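Local atomic coordinates of L-lysine 6-oxidase (Marinomonas mediterranea, PDB entry 3WEU), a protein that oxidises the side-chain amino group of L-lysine with oxygen, using a cysteine tryptophylquinone cofactor, and kills bacteria through the hydrogen peroxide it releases. Residues 61-66 with 193-198; 85-90 with 224-229; 140-145 with 157-162; 150-155 with 179-184. All coordinates share one frame; numbering follows the deposited sequence.

Contact 1. Residues 61-66 with 193-198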
# COMPACT_ATOMS: atom_id res chain seq x y z
N GLN A 61 34.63 17.50 -11.94
CA GLN A 61 36.03 17.35 -11.57
C GLN A 61 36.96 17.66 -12.71
O GLN A 61 36.88 17.02 -13.76
CB GLN A 61 36.30 15.94 -11.10
CG GLN A 61 37.73 15.64 -10.76
CD GLN A 61 38.08 16.17 -9.39
OE1 GLN A 61 37.56 15.70 -8.39
NE2 GLN A 61 38.96 17.12 -9.34
N VAL A 62 37.91 18.57 -12.46
CA VAL A 62 39.06 18.79 -13.36
C VAL A 62 40.12 17.78 -13.06
O VAL A 62 40.45 17.55 -11.89
CB VAL A 62 39.63 20.20 -13.19
CG1 VAL A 62 40.88 20.44 -14.02
CG2 VAL A 62 38.57 21.24 -13.50
N PHE A 63 40.65 17.15 -14.10
CA PHE A 63 41.83 16.33 -13.97
C PHE A 63 42.95 16.96 -14.78
O PHE A 63 42.71 17.55 -15.86
CB PHE A 63 41.62 14.92 -14.54
CG PHE A 63 40.66 14.05 -13.79
CD1 PHE A 63 39.34 14.12 -14.02
CD2 PHE A 63 41.13 13.02 -12.95
CE1 PHE A 63 38.44 13.29 -13.37
CE2 PHE A 63 40.24 12.15 -12.31
CZ PHE A 63 38.89 12.27 -12.52
N LYS A 64 44.16 16.82 -14.26
CA LYS A 64 45.41 17.39 -14.83
C LYS A 64 46.39 16.23 -14.96
O LYS A 64 46.32 15.24 -14.21
CB LYS A 64 45.95 18.42 -13.95
CG LYS A 64 45.02 19.62 -13.83
CD LYS A 64 45.66 20.74 -13.00
CE LYS A 64 44.63 21.80 -12.67
NZ LYS A 64 45.24 22.91 -11.86
N VAL A 65 47.25 16.32 -15.97
CA VAL A 65 48.26 15.29 -16.20
C VAL A 65 49.60 15.98 -16.11
O VAL A 65 49.76 17.16 -16.52
CB VAL A 65 48.02 14.52 -17.52
CG1 VAL A 65 47.93 15.51 -18.67
CG2 VAL A 65 49.10 13.47 -17.79
N PHE A 66 50.57 15.27 -15.53
CA PHE A 66 51.87 15.84 -15.23
C PHE A 66 52.98 14.97 -15.75
O PHE A 66 52.86 13.75 -15.71
CB PHE A 66 52.03 15.93 -13.70
CG PHE A 66 51.06 16.87 -13.08
CD1 PHE A 66 49.78 16.46 -12.81
CD2 PHE A 66 51.39 18.19 -12.84
CE1 PHE A 66 48.86 17.34 -12.23
CE2 PHE A 66 50.46 19.07 -12.28
CZ PHE A 66 49.19 18.63 -12.03
N LEU A 193 40.79 17.63 -18.71
CA LEU A 193 39.51 16.95 -18.61
C LEU A 193 38.62 17.49 -17.50
O LEU A 193 39.11 17.79 -16.40
CB LEU A 193 39.77 15.48 -18.35
CG LEU A 193 38.56 14.62 -18.01
CD1 LEU A 193 37.63 14.49 -19.16
CD2 LEU A 193 38.96 13.18 -17.55
N ILE A 194 37.34 17.61 -17.76
CA ILE A 194 36.32 17.87 -16.75
C ILE A 194 35.31 16.81 -16.85
O ILE A 194 34.71 16.60 -17.92
CB ILE A 194 35.64 19.27 -16.96
CG1 ILE A 194 36.64 20.34 -16.70
CG2 ILE A 194 34.41 19.45 -16.04
CD1 ILE A 194 36.31 21.72 -17.28
N VAL A 195 35.09 16.06 -15.77
CA VAL A 195 34.02 15.10 -15.78
C VAL A 195 32.85 15.56 -14.94
O VAL A 195 33.03 15.96 -13.81
CB VAL A 195 34.48 13.76 -15.20
CG1 VAL A 195 33.33 12.74 -15.25
CG2 VAL A 195 35.74 13.28 -15.90
N LEU A 196 31.68 15.56 -15.54
CA LEU A 196 30.46 15.86 -14.89
C LEU A 196 29.66 14.57 -14.90
O LEU A 196 29.69 13.81 -15.90
CB LEU A 196 29.73 16.96 -15.65
CG LEU A 196 30.42 18.33 -15.65
CD1 LEU A 196 30.13 19.14 -16.88
CD2 LEU A 196 29.90 19.14 -14.50
N GLY A 197 28.98 14.31 -13.79
CA GLY A 197 28.23 13.08 -13.58
C GLY A 197 26.77 13.25 -13.88
O GLY A 197 26.36 14.12 -14.62
N GLY A 198 25.97 12.42 -13.24
CA GLY A 198 24.52 12.38 -13.42
C GLY A 198 23.73 13.61 -13.06
O GLY A 198 24.24 14.63 -12.48
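Gln61 to Phe63 and Leu193 to Val195 are antiparallel neighbours, their strand axes 4.6 Å apart at the closest point and their directions 151° apart. Gln61 and Val195 make a hydrogen-bonded pair, each N 2.9 Å from the other's O. Further along, Phe63 N reaches Leu193 O at 2.8 Å, but the return bond from Leu193 N to Phe63 O is weak, at 3.4 Å. Val62 and Ile194, the non-hydrogen-bonded pair between, turn their side chains to the opposite face, where Val62 CG2 meets Ile194 CG1 at 3.8 Å.

On the Phe63 face the ring lies beside Leu193, both pointing the same way, with Phe63 CD1 3.7 Å from Leu193 CD2. Phe63 CE1 is 3.7 Å from Val195 CG2, so the neighbouring ring atoms CD1 and CE1 touch two residues of the partner strand. Gln61 bends at chi2 (79°); its NE2 binds Val62 O within its own strand, while OE1 takes a hydrogen bond from Val11 N.

Trp85 and Met244, from strands 80-91 and 237-247, pack against this apolar face. The two strands form an antiparallel pair within a mixed, curled sheet of the N-terminal part of the LodA family.

Contact 2. Residues 85-90 with 224-229; sequences WTVHLA and GSVTCV
Trp85 and Cys228 meet across an antiparallel beta ladder that pairs Trp85 to Leu89 with Cys228 to Gly224. Cys228 SG stands over one face of the indole, 3.7 Å from the centroid of the Trp85 six-membered ring and 13° off its normal: a sulfur-aromatic contact. The thiol gets there because SG is anti to the backbone N (chi1 -174°). Val226 CG1 comes to the edge of the same ring at Trp85 CE3, and its other methyl, CG2, lies beside Val87 CG2, the two valines pointing the same way.

Behind these side chains, Thr86 and Thr227 form a hydrogen-bonded pair, with both N-to-O bonds at 2.8 Å. His88 N donates to Ser225 O at 2.9 Å, whereas the bond back from Ser225 N to His88 O is weak.

The threonine face is wetter. A water bonded to Thr86 OG1 sits at one end. A second water donates to Thr86 O at 2.8 Å, and is held by two hydroxyls as well: Ser225 OG at 2.8 Å, placed between the backbone N and the carbonyl carbon (chi1 55°), and Thr227 OG1 at 2.9 Å.

The outer shell fixes the orientations. Val65 packs on Cys228, and Phe63 and Leu193 on Val226. Thr86 OG1 also bonds Ser143 OG on the next strand. His88 NE2 is bonded to Asp138 OD1, with the His88 ring roughly perpendicular to that of Tyr162, and Trp85 NE1 to Gly191 O, which pins the indole's rotation.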
# COMPACT_ATOMS: atom_id res chain seq x y z
N TRP A 85 41.47 11.88 -23.29
CA TRP A 85 41.02 11.31 -22.05
C TRP A 85 39.90 10.38 -22.41
O TRP A 85 39.03 10.76 -23.17
CB TRP A 85 40.45 12.46 -21.18
CG TRP A 85 41.38 13.59 -20.88
CD1 TRP A 85 41.52 14.77 -21.55
CD2 TRP A 85 42.23 13.67 -19.76
NE1 TRP A 85 42.43 15.57 -20.93
CE2 TRP A 85 42.86 14.93 -19.80
CE3 TRP A 85 42.48 12.80 -18.69
CZ2 TRP A 85 43.78 15.33 -18.84
CZ3 TRP A 85 43.35 13.21 -17.74
CH2 TRP A 85 44.01 14.46 -17.81
N THR A 86 39.89 9.18 -21.84
CA THR A 86 38.86 8.23 -22.04
C THR A 86 38.33 7.85 -20.68
O THR A 86 39.07 7.38 -19.82
CB THR A 86 39.40 7.00 -22.81
OG1 THR A 86 39.80 7.46 -24.11
CG2 THR A 86 38.39 6.02 -22.95
N VAL A 87 37.06 8.11 -20.48
CA VAL A 87 36.44 7.83 -19.19
C VAL A 87 35.34 6.84 -19.35
O VAL A 87 34.39 7.01 -20.19
CB VAL A 87 35.87 9.12 -18.57
CG1 VAL A 87 35.21 8.79 -17.24
CG2 VAL A 87 36.97 10.15 -18.44
N HIS A 88 35.43 5.78 -18.56
CA HIS A 88 34.41 4.78 -18.60
C HIS A 88 33.66 4.64 -17.25
O HIS A 88 34.15 4.02 -16.33
CB HIS A 88 35.00 3.41 -19.04
CG HIS A 88 33.97 2.35 -19.32
ND1 HIS A 88 34.31 1.07 -19.78
CD2 HIS A 88 32.63 2.34 -19.18
CE1 HIS A 88 33.21 0.36 -19.92
NE2 HIS A 88 32.17 1.11 -19.62
N LEU A 89 32.48 5.23 -17.17
CA LEU A 89 31.67 5.23 -15.96
C LEU A 89 30.59 4.17 -16.11
O LEU A 89 30.12 3.93 -17.23
CB LEU A 89 30.99 6.59 -15.82
CG LEU A 89 31.88 7.84 -15.73
CD1 LEU A 89 31.02 9.09 -15.42
CD2 LEU A 89 33.01 7.68 -14.75
N ALA A 90 30.18 3.54 -15.02
CA ALA A 90 29.06 2.59 -15.01
C ALA A 90 28.39 2.55 -13.65
O ALA A 90 28.95 3.04 -12.64
CB ALA A 90 29.51 1.17 -15.39
N GLY A 224 34.09 5.00 -12.33
CA GLY A 224 34.91 4.28 -13.29
C GLY A 224 36.23 4.86 -13.63
O GLY A 224 36.75 5.74 -12.97
N SER A 225 36.84 4.31 -14.70
CA SER A 225 38.20 4.54 -14.98
C SER A 225 38.41 5.78 -15.79
O SER A 225 37.56 6.17 -16.64
CB SER A 225 38.76 3.36 -15.81
OG SER A 225 37.98 3.16 -16.99
N VAL A 226 39.58 6.36 -15.57
CA VAL A 226 40.05 7.52 -16.32
C VAL A 226 41.34 7.08 -16.96
O VAL A 226 42.23 6.67 -16.26
CB VAL A 226 40.28 8.78 -15.46
CG1 VAL A 226 40.87 9.94 -16.27
CG2 VAL A 226 38.95 9.21 -14.87
N THR A 227 41.44 7.26 -18.28
CA THR A 227 42.70 7.01 -19.00
C THR A 227 43.11 8.25 -19.77
O THR A 227 42.30 8.86 -20.41
CB THR A 227 42.56 5.80 -19.99
OG1 THR A 227 42.11 4.68 -19.25
CG2 THR A 227 43.95 5.42 -20.61
N CYS A 228 44.37 8.61 -19.65
CA CYS A 228 44.93 9.75 -20.29
C CYS A 228 46.05 9.30 -21.18
O CYS A 228 47.04 8.76 -20.68
CB CYS A 228 45.56 10.71 -19.30
SG CYS A 228 46.15 12.24 -19.98
N VAL A 229 45.93 9.60 -22.47
CA VAL A 229 47.04 9.34 -23.45
C VAL A 229 47.53 10.69 -23.95
O VAL A 229 46.77 11.48 -24.52
CB VAL A 229 46.54 8.51 -24.66
CG1 VAL A 229 47.67 8.28 -25.68
CG2 VAL A 229 45.94 7.18 -24.22
O HOH W 1 42.45 8.11 -23.81
O HOH W 2 39.21 4.76 -18.90

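Contact 3. Residues 140-145 with 157-162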
# COMPACT_ATOMS: atom_id res chain seq x y z
N GLY A 140 29.23 2.44 -22.17
CA GLY A 140 30.57 2.43 -22.73
C GLY A 140 31.34 3.67 -22.35
O GLY A 140 30.75 4.58 -21.74
N PRO A 141 32.63 3.71 -22.73
CA PRO A 141 33.59 4.73 -22.59
C PRO A 141 33.25 5.83 -23.56
O PRO A 141 32.47 5.61 -24.52
CB PRO A 141 34.91 4.04 -22.91
CG PRO A 141 34.56 2.96 -23.87
CD PRO A 141 33.22 2.51 -23.39
N ARG A 142 33.59 7.04 -23.15
CA ARG A 142 33.58 8.17 -24.06
C ARG A 142 34.96 8.74 -23.98
O ARG A 142 35.64 8.59 -22.95
CB ARG A 142 32.57 9.25 -23.65
CG ARG A 142 31.10 8.93 -23.71
CD ARG A 142 30.59 8.56 -25.10
NE ARG A 142 29.23 8.09 -25.07
CZ ARG A 142 28.86 6.85 -24.74
NH1 ARG A 142 29.73 5.97 -24.35
NH2 ARG A 142 27.59 6.54 -24.72
N SER A 143 35.38 9.44 -25.04
CA SER A 143 36.68 10.12 -25.15
C SER A 143 36.49 11.59 -25.50
O SER A 143 35.53 11.99 -26.20
CB SER A 143 37.49 9.46 -26.26
OG SER A 143 37.85 8.16 -25.79
N VAL A 144 37.37 12.40 -24.98
CA VAL A 144 37.38 13.80 -25.30
C VAL A 144 38.83 14.22 -25.46
O VAL A 144 39.72 13.70 -24.81
CB VAL A 144 36.58 14.50 -24.17
CG1 VAL A 144 37.40 14.65 -22.89
CG2 VAL A 144 36.04 15.76 -24.61
N SER A 145 39.07 15.18 -26.34
CA SER A 145 40.36 15.80 -26.51
C SER A 145 40.25 17.13 -27.20
O SER A 145 39.24 17.45 -27.85
CB SER A 145 41.26 14.94 -27.35
OG SER A 145 40.68 14.75 -28.65
N ASN A 157 24.77 7.95 -28.01
CA ASN A 157 26.10 8.01 -28.70
C ASN A 157 27.02 6.91 -28.20
O ASN A 157 28.20 7.05 -27.99
CB ASN A 157 26.65 9.43 -28.58
CG ASN A 157 27.01 9.79 -27.14
OD1 ASN A 157 26.68 9.05 -26.18
ND2 ASN A 157 27.81 10.85 -27.01
N ILE A 158 26.42 5.76 -27.97
CA ILE A 158 27.17 4.62 -27.52
C ILE A 158 28.02 4.25 -28.71
O ILE A 158 27.47 4.04 -29.76
CB ILE A 158 26.23 3.44 -27.20
CG1 ILE A 158 25.38 3.74 -25.98
CG2 ILE A 158 27.04 2.14 -27.05
CD1 ILE A 158 24.13 2.90 -25.88
N PRO A 159 29.33 4.15 -28.56
CA PRO A 159 30.14 3.74 -29.71
C PRO A 159 29.78 2.35 -30.29
O PRO A 159 29.40 1.45 -29.55
CB PRO A 159 31.57 3.75 -29.20
CG PRO A 159 31.50 4.22 -27.78
CD PRO A 159 30.11 4.30 -27.32
N GLU A 160 29.88 2.21 -31.61
CA GLU A 160 29.57 0.92 -32.27
C GLU A 160 30.52 -0.20 -31.79
O GLU A 160 30.15 -1.34 -31.75
CB GLU A 160 29.68 1.08 -33.81
CG GLU A 160 28.55 1.89 -34.38
CD GLU A 160 28.61 1.95 -35.91
OE1 GLU A 160 29.17 1.01 -36.53
OE2 GLU A 160 28.11 2.94 -36.48
N THR A 161 31.75 0.14 -31.42
CA THR A 161 32.67 -0.87 -30.88
C THR A 161 32.33 -1.42 -29.48
O THR A 161 33.03 -2.33 -29.01
CB THR A 161 34.10 -0.34 -30.86
OG1 THR A 161 34.12 0.91 -30.14
CG2 THR A 161 34.60 -0.11 -32.32
N TYR A 162 31.34 -0.81 -28.81
CA TYR A 162 30.93 -1.20 -27.47
C TYR A 162 29.75 -2.12 -27.62
O TYR A 162 28.59 -1.72 -27.78
CB TYR A 162 30.64 0.02 -26.52
CG TYR A 162 30.80 -0.45 -25.06
CD1 TYR A 162 29.70 -0.76 -24.28
CD2 TYR A 162 32.02 -0.61 -24.51
CE1 TYR A 162 29.85 -1.25 -22.98
CE2 TYR A 162 32.19 -1.11 -23.24
CZ TYR A 162 31.11 -1.42 -22.46
OH TYR A 162 31.32 -1.90 -21.19
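Gly140 CA rests over the centre of the Tyr162 ring, a CH-pi contact of 3.5 Å to the centroid that lies 6° off the ring normal. Tyr162 closes a type I beta turn, Pro159 to Tyr162, in the loop after strand 150-154; the contact ties that loop to the edge of the sheet. The ring is anchored beyond the two segments by Tyr162 OH to Asp138 OD2, and helix 475-481 touches it through Phe478 and Asp479.

Pro141 touches the ring too, its CD 3.5 Å from Tyr162 CD2. Its carbonyl oxygen, approached from above the carbonyl plane, accepts from Arg142 NH1 at 2.8 Å.

Arg142 then carries the polar half. A bend at chi2 (-61°) turns CD aside, and the guanidinium meets Asn157 OD1 with its edge. Its NH2 donates to Asn157 OD1 at 3.0 Å, with a weak second bond from NE to the same oxygen, which lies in the guanidinium plane although the amide is turned 71° from it. Asn157 OD1 also receives Ser154 N, while its ND2 donates to Glu152 O. Guanidinium bonds to Ser154 O through NH2 and to Leu139 O through NH1 hold the group's rotation further. Pro159 CD lies over a guanidinium face, 3.4 Å from Arg142 NH1, and Asn157 O sits 3.0 Å above the guanidinium plane, offset toward its rim.

Contact 4. Residues 150-155 with 179-184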
# COMPACT_ATOMS: atom_id res chain seq x y z
N THR A 150 33.06 18.80 -25.79
CA THR A 150 31.95 18.36 -24.96
C THR A 150 31.38 17.11 -25.58
O THR A 150 31.04 17.11 -26.76
CB THR A 150 30.83 19.37 -24.92
OG1 THR A 150 31.30 20.61 -24.41
CG2 THR A 150 29.73 18.91 -23.99
N VAL A 151 31.28 16.02 -24.81
CA VAL A 151 30.53 14.83 -25.25
C VAL A 151 29.71 14.22 -24.12
O VAL A 151 30.22 13.99 -23.02
CB VAL A 151 31.45 13.80 -25.90
CG1 VAL A 151 32.58 13.46 -25.06
CG2 VAL A 151 30.71 12.52 -26.27
N GLU A 152 28.43 13.98 -24.37
CA GLU A 152 27.56 13.36 -23.39
C GLU A 152 27.88 11.88 -23.27
O GLU A 152 28.23 11.20 -24.25
CB GLU A 152 26.12 13.57 -23.82
CG GLU A 152 25.11 13.42 -22.71
CD GLU A 152 25.22 14.45 -21.56
OE1 GLU A 152 25.99 15.46 -21.71
OE2 GLU A 152 24.41 14.28 -20.59
N ILE A 153 27.77 11.34 -22.08
CA ILE A 153 27.76 9.88 -21.93
C ILE A 153 26.31 9.46 -22.06
O ILE A 153 25.61 9.16 -21.09
CB ILE A 153 28.38 9.45 -20.58
CG1 ILE A 153 29.76 10.06 -20.33
CG2 ILE A 153 28.53 7.95 -20.48
CD1 ILE A 153 30.15 9.96 -18.84
N SER A 154 25.84 9.36 -23.30
CA SER A 154 24.42 9.25 -23.58
C SER A 154 24.03 7.89 -24.16
O SER A 154 24.84 7.28 -24.82
CB SER A 154 24.07 10.29 -24.63
OG SER A 154 22.76 10.15 -25.09
N ILE A 155 22.77 7.55 -24.01
CA ILE A 155 22.22 6.34 -24.65
C ILE A 155 22.18 6.55 -26.13
O ILE A 155 22.10 5.58 -26.83
CB ILE A 155 20.82 5.96 -24.18
CG1 ILE A 155 19.78 7.00 -24.57
CG2 ILE A 155 20.89 5.66 -22.70
CD1 ILE A 155 18.35 6.54 -24.29
N PHE A 179 15.52 7.32 -18.69
CA PHE A 179 16.97 7.39 -18.51
C PHE A 179 17.66 7.74 -19.83
O PHE A 179 17.37 7.15 -20.85
CB PHE A 179 17.54 6.06 -18.00
CG PHE A 179 19.00 6.08 -17.92
CD1 PHE A 179 19.63 6.69 -16.85
CD2 PHE A 179 19.77 5.63 -18.97
CE1 PHE A 179 21.02 6.81 -16.83
CE2 PHE A 179 21.13 5.75 -18.97
CZ PHE A 179 21.77 6.33 -17.89
N GLU A 180 18.62 8.64 -19.80
CA GLU A 180 19.30 9.08 -21.01
C GLU A 180 20.80 9.21 -20.91
O GLU A 180 21.48 9.11 -21.90
CB GLU A 180 18.75 10.45 -21.42
CG GLU A 180 17.52 10.33 -22.29
CD GLU A 180 16.93 11.69 -22.66
OE1 GLU A 180 16.38 11.82 -23.75
OE2 GLU A 180 17.03 12.63 -21.85
N SER A 181 21.35 9.49 -19.72
CA SER A 181 22.69 9.87 -19.62
C SER A 181 23.29 9.53 -18.22
O SER A 181 22.63 9.68 -17.21
CB SER A 181 22.84 11.37 -19.84
OG SER A 181 24.19 11.78 -19.76
N LEU A 182 24.57 9.26 -18.23
CA LEU A 182 25.38 9.15 -17.01
C LEU A 182 26.23 10.40 -16.69
O LEU A 182 26.86 10.51 -15.65
CB LEU A 182 26.25 7.95 -17.18
CG LEU A 182 25.84 6.63 -16.43
CD1 LEU A 182 24.56 6.44 -15.65
CD2 LEU A 182 26.64 5.45 -16.94
N GLY A 183 26.31 11.31 -17.65
CA GLY A 183 26.95 12.57 -17.45
C GLY A 183 27.57 13.13 -18.70
O GLY A 183 27.10 12.85 -19.80
N THR A 184 28.60 13.94 -18.53
CA THR A 184 29.16 14.74 -19.62
C THR A 184 30.67 14.84 -19.46
O THR A 184 31.17 15.11 -18.36
CB THR A 184 28.56 16.17 -19.59
OG1 THR A 184 27.13 16.16 -19.45
CG2 THR A 184 28.97 16.97 -20.80
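Glu152 carries the side-chain hydrogen bonding: its carboxylate is gripped by two hydroxyls of the facing segment. Thr184 OG1 donates to Glu152 OE1 at 2.6 Å, arriving from above the carboxylate plane, and Ser181 OG donates to Glu152 OE2 at 2.6 Å on the anti side. A bend at chi2 (64°) brings Glu152 CD to 3.0 Å from Gly183 O. Tyr199 OH also bonds OE2, and Arg58 NH1 bonds Thr184 OG1. Ser181 OG has a second role, accepting from Gly183 N in an ST turn.

The backbone bonds follow a kinked course. Ile153 N binds Gly183 O at 2.8 Å and Ile153 O accepts from Leu182 N at 3.0 Å, with Ile153 at the centre of an inverse gamma turn. Further on, Ile155 N reaches Glu180 O at 2.9 Å.

Apolar contacts flank these bonds. Ile155 CG2 lies 3.7 Å from Phe179 CE2 as the two side chains slide past each other in opposite directions, and Ile153 CG2 meets Leu182 CB at 4.0 Å.

The chain turns a corner at Leu182. Beyond it, the rest of the strand, from Gly183 on, lies between strands 150-154 and 193-196, while Ile137 of strand 137-145 packs on Phe179 and Leu182.

All four contacts belong to one curled mixed sheet of the N-terminal part of the protein, on the same side of the chain's centre. Contacts 1 and 2 are about 10 Å apart between centres and alternate along the chain; their apolar faces meet where Leu193 packs on Trp85 and Val87. Contacts 3 and 4 also alternate, about 10 Å apart between centres, joined by Arg142 and Asn157 bonding to the 150-155 backbone; both fall in sequence between the two halves of contacts 1 and 2. Strands 80-91 and 137-145 link contact 2 to contact 3, and strands 181-187 and 193-196 link contact 4 to contact 1. Segments distant in sequence are thus brought together in one sheet.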